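Local coordinates for bacteriocin immunity protein (Pseudomonas aeruginosa, PDB 6W0V) that binds the nuclease domain of its cognate bacteriocin, pyocin S8, and so probably protects the producing Pseudomonas aeruginosa cell from the toxin's DNase activity, at residues H7-F12 with G63-I68. The protein carries 1 engineered substitution. Residues are numbered along the deposited sequence; the frame is centred on the assembly and turned at random.
Engineered in segment 7-12: His-7 (natural residue Tyr).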
ATOM      1  N   HIS B   7     -17.172  -7.890  17.317  1.00 23.96           N
ATOM      2  CA  HIS B   7     -15.879  -7.604  17.978  1.00 23.82           C
ATOM      3  C   HIS B   7     -16.111  -6.845  19.271  1.00 23.24           C
ATOM      4  O   HIS B   7     -16.975  -5.960  19.290  1.00 24.99           O
ATOM      5  CB  HIS B   7     -14.969  -6.715  17.145  1.00 23.37           C
ATOM      6  CG  HIS B   7     -14.568  -7.279  15.833  1.00 23.42           C
ATOM      7  ND1 HIS B   7     -13.296  -7.760  15.601  1.00 26.27           N
ATOM      8  CD2 HIS B   7     -15.238  -7.374  14.672  1.00 24.42           C
ATOM      9  CE1 HIS B   7     -13.208  -8.142  14.345  1.00 25.28           C
ATOM     10  NE2 HIS B   7     -14.386  -7.919  13.755  1.00 26.44           N
ATOM     11  N   THR B   8     -15.276  -7.100  20.267  1.00 25.47           N
ATOM     12  CA  THR B   8     -15.047  -6.115  21.344  1.00 26.23           C
ATOM     13  C   THR B   8     -14.225  -4.982  20.733  1.00 21.71           C
ATOM     14  O   THR B   8     -13.519  -5.196  19.719  1.00 22.63           O
ATOM     15  CB  THR B   8     -14.365  -6.727  22.567  1.00 28.30           C
ATOM     16  OG1 THR B   8     -13.042  -7.053  22.147  1.00 29.98           O
ATOM     17  CG2 THR B   8     -15.100  -7.934  23.110  1.00 29.60           C
ATOM     18  N   GLU B   9     -14.318  -3.799  21.316  1.00 22.41           N
ATOM     19  CA  GLU B   9     -13.507  -2.658  20.847  1.00 21.42           C
ATOM     20  C   GLU B   9     -12.026  -3.022  20.939  1.00 21.44           C
ATOM     21  O   GLU B   9     -11.305  -2.759  19.981  1.00 21.76           O
ATOM     22  CB  GLU B   9     -13.775  -1.419  21.683  1.00 21.93           C
ATOM     23  CG  GLU B   9     -12.877  -0.280  21.273  1.00 23.08           C
ATOM     24  CD  GLU B   9     -13.303   1.036  21.864  1.00 23.55           C
ATOM     25  OE1 GLU B   9     -12.614   1.517  22.781  1.00 29.48           O
ATOM     26  OE2 GLU B   9     -14.336   1.554  21.414  1.00 24.17           O
ATOM     27  N   ALA B  10     -11.585  -3.594  22.061  1.00 24.53           N
ATOM     28  CA  ALA B  10     -10.161  -3.944  22.274  1.00 25.72           C
ATOM     29  C   ALA B  10      -9.729  -4.891  21.151  1.00 26.57           C
ATOM     30  O   ALA B  10      -8.639  -4.693  20.580  1.00 26.47           O
ATOM     31  CB  ALA B  10      -9.971  -4.555  23.639  1.00 27.36           C
ATOM     32  N   GLU B  11     -10.592  -5.860  20.836  1.00 26.34           N
ATOM     33  CA  GLU B  11     -10.378  -6.898  19.796  1.00 26.66           C
ATOM     34  C   GLU B  11     -10.160  -6.196  18.458  1.00 23.71           C
ATOM     35  O   GLU B  11      -9.157  -6.458  17.783  1.00 25.78           O
ATOM     36  CB  GLU B  11     -11.589  -7.826  19.786  1.00 27.92           C
ATOM     37  CG  GLU B  11     -11.555  -8.902  18.725  1.00 29.20           C
ATOM     38  CD  GLU B  11     -12.789  -9.780  18.786  1.00 31.22           C
ATOM     39  OE1 GLU B  11     -12.809 -10.816  18.097  1.00 35.56           O
ATOM     40  OE2 GLU B  11     -13.711  -9.439  19.551  1.00 31.49           O
ATOM     41  N   PHE B  12     -11.065  -5.293  18.113  1.00 22.67           N
ATOM     42  CA  PHE B  12     -11.009  -4.544  16.844  1.00 20.49           C
ATOM     43  C   PHE B  12      -9.801  -3.610  16.846  1.00 19.08           C
ATOM     44  O   PHE B  12      -9.083  -3.486  15.839  1.00 21.39           O
ATOM     45  CB  PHE B  12     -12.295  -3.755  16.674  1.00 18.81           C
ATOM     46  CG  PHE B  12     -12.508  -3.348  15.250  1.00 17.09           C
ATOM     47  CD1 PHE B  12     -12.870  -4.288  14.303  1.00 16.97           C
ATOM     48  CD2 PHE B  12     -12.287  -2.043  14.859  1.00 16.61           C
ATOM     49  CE1 PHE B  12     -13.078  -3.900  12.994  1.00 17.09           C
ATOM     50  CE2 PHE B  12     -12.494  -1.662  13.548  1.00 17.04           C
ATOM     51  CZ  PHE B  12     -12.871  -2.599  12.615  1.00 16.71           C
ATOM     52  N   GLY B  63      -6.810   6.798  16.173  1.00 17.20           N
ATOM     53  CA  GLY B  63      -7.454   7.663  15.167  1.00 17.35           C
ATOM     54  C   GLY B  63      -8.319   6.826  14.261  1.00 16.29           C
ATOM     55  O   GLY B  63      -9.445   7.173  13.977  1.00 16.18           O
ATOM     56  N   VAL B  64      -7.783   5.709  13.803  1.00 16.24           N
ATOM     57  CA  VAL B  64      -8.567   4.821  12.910  1.00 15.44           C
ATOM     58  C   VAL B  64      -9.812   4.376  13.667  1.00 15.18           C
ATOM     59  O   VAL B  64     -10.897   4.433  13.108  1.00 15.81           O
ATOM     60  CB  VAL B  64      -7.758   3.601  12.468  1.00 15.86           C
ATOM     61  CG1 VAL B  64      -8.644   2.623  11.715  1.00 17.01           C
ATOM     62  CG2 VAL B  64      -6.537   3.999  11.650  1.00 15.95           C
ATOM     63  N   LEU B  65      -9.625   3.913  14.899  1.00 15.10           N
ATOM     64  CA  LEU B  65     -10.747   3.392  15.704  1.00 15.25           C
ATOM     65  C   LEU B  65     -11.763   4.515  15.868  1.00 14.69           C
ATOM     66  O   LEU B  65     -12.943   4.263  15.645  1.00 15.04           O
ATOM     67  CB  LEU B  65     -10.229   2.908  17.051  1.00 17.38           C
ATOM     68  CG  LEU B  65     -11.306   2.332  17.958  1.00 19.02           C
ATOM     69  CD1 LEU B  65     -11.807   0.994  17.436  1.00 19.66           C
ATOM     70  CD2 LEU B  65     -10.775   2.205  19.375  1.00 20.25           C
ATOM     71  N   LYS B  66     -11.295   5.715  16.206  1.00 15.53           N
ATOM     72  CA  LYS B  66     -12.187   6.886  16.346  1.00 16.56           C
ATOM     73  C   LYS B  66     -12.932   7.124  15.034  1.00 16.07           C
ATOM     74  O   LYS B  66     -14.137   7.300  15.038  1.00 15.86           O
ATOM     75  CB  LYS B  66     -11.394   8.142  16.690  1.00 18.00           C
ATOM     76  CG  LYS B  66     -12.282   9.344  16.960  1.00 19.67           C
ATOM     77  CD  LYS B  66     -11.555  10.650  17.064  1.00 24.07           C
ATOM     78  CE  LYS B  66     -11.368  11.322  15.724  1.00 27.59           C
ATOM     79  NZ  LYS B  66     -10.943  12.734  15.871  1.00 31.11           N
ATOM     80  N   ARG B  67     -12.222   7.153  13.915  1.00 14.98           N
ATOM     81  CA  ARG B  67     -12.879   7.483  12.631  1.00 15.88           C
ATOM     82  C   ARG B  67     -13.957   6.438  12.348  1.00 14.65           C
ATOM     83  O   ARG B  67     -15.042   6.807  11.866  1.00 16.04           O
ATOM     84  CB  ARG B  67     -11.825   7.591  11.535  1.00 16.29           C
ATOM     85  CG  ARG B  67     -10.958   8.826  11.707  1.00 18.32           C
ATOM     86  CD  ARG B  67     -10.109   9.049  10.486  1.00 20.02           C
ATOM     87  NE  ARG B  67      -9.025   8.102  10.333  1.00 18.51           N
ATOM     88  CZ  ARG B  67      -7.874   8.144  10.993  1.00 17.52           C
ATOM     89  NH1 ARG B  67      -7.659   9.057  11.921  1.00 18.13           N
ATOM     90  NH2 ARG B  67      -6.918   7.276  10.722  1.00 18.39           N
ATOM     91  N   ILE B  68     -13.687   5.182  12.682  1.00 14.37           N
ATOM     92  CA  ILE B  68     -14.654   4.081  12.431  1.00 14.50           C
ATOM     93  C   ILE B  68     -15.828   4.249  13.375  1.00 13.93           C
ATOM     94  O   ILE B  68     -16.961   4.213  12.924  1.00 14.51           O
ATOM     95  CB  ILE B  68     -13.976   2.722  12.605  1.00 14.39           C
ATOM     96  CG1 ILE B  68     -12.989   2.515  11.460  1.00 14.28           C
ATOM     97  CG2 ILE B  68     -15.007   1.616  12.689  1.00 14.35           C
ATOM     98  CD1 ILE B  68     -12.128   1.301  11.601  1.00 15.64           C
TER
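The Phe-12 ring turns its rim, not a face, to helix 61-74. Ile-68 CD1 lies in the ring plane, 3.6 Å from Phe-12 CE2, and Leu-65 CD1 sits near that plane, 4.0 Å from Phe-12 CD2. Also in plane at the ring edge is ND1 of His-7, an engineered residue, and the edge atom Phe-12 CD1 stands 3.6 Å above the centre of the imidazole face, an edge-to-face approach within segment 7-12. The bond leaving Phe-12 CA points toward helix 61-74, and the anti torsion (chi1 -161°) lays the CD2/CE2 edge beside Leu-65 and Ile-68, the latter coming from the opposite direction. Leu-65 splits its branches: CD1 goes to the phenyl edge and CD2 packs against the carboxylate end of Glu-9, 3.7 Å from Glu-9 CD, the two side chains crossing at about a right angle. The extended Glu-9 chain carries its OE2 on to a salt bridge with Lys-69, one turn beyond Leu-65. This is buried helix-helix packing in the all-helical colicin/pyocin immunity protein fold, joining the first turn of helix 9-21 to helix 61-74; Ile-37 of helix 27-41 touches both Phe-12 and Ile-68, and the Phe-80 ring meets that of Phe-12 at about 40°. A capping box starts helix 9-21: Thr-8 N donates to Glu-11 OE2 (2.9 Å) on the anti side, 27° out of the carboxylate plane, while the return bond from Glu-11 N to Thr-8 OG1 is less certain, the hydroxyl being modelled too close to a neighbouring atom.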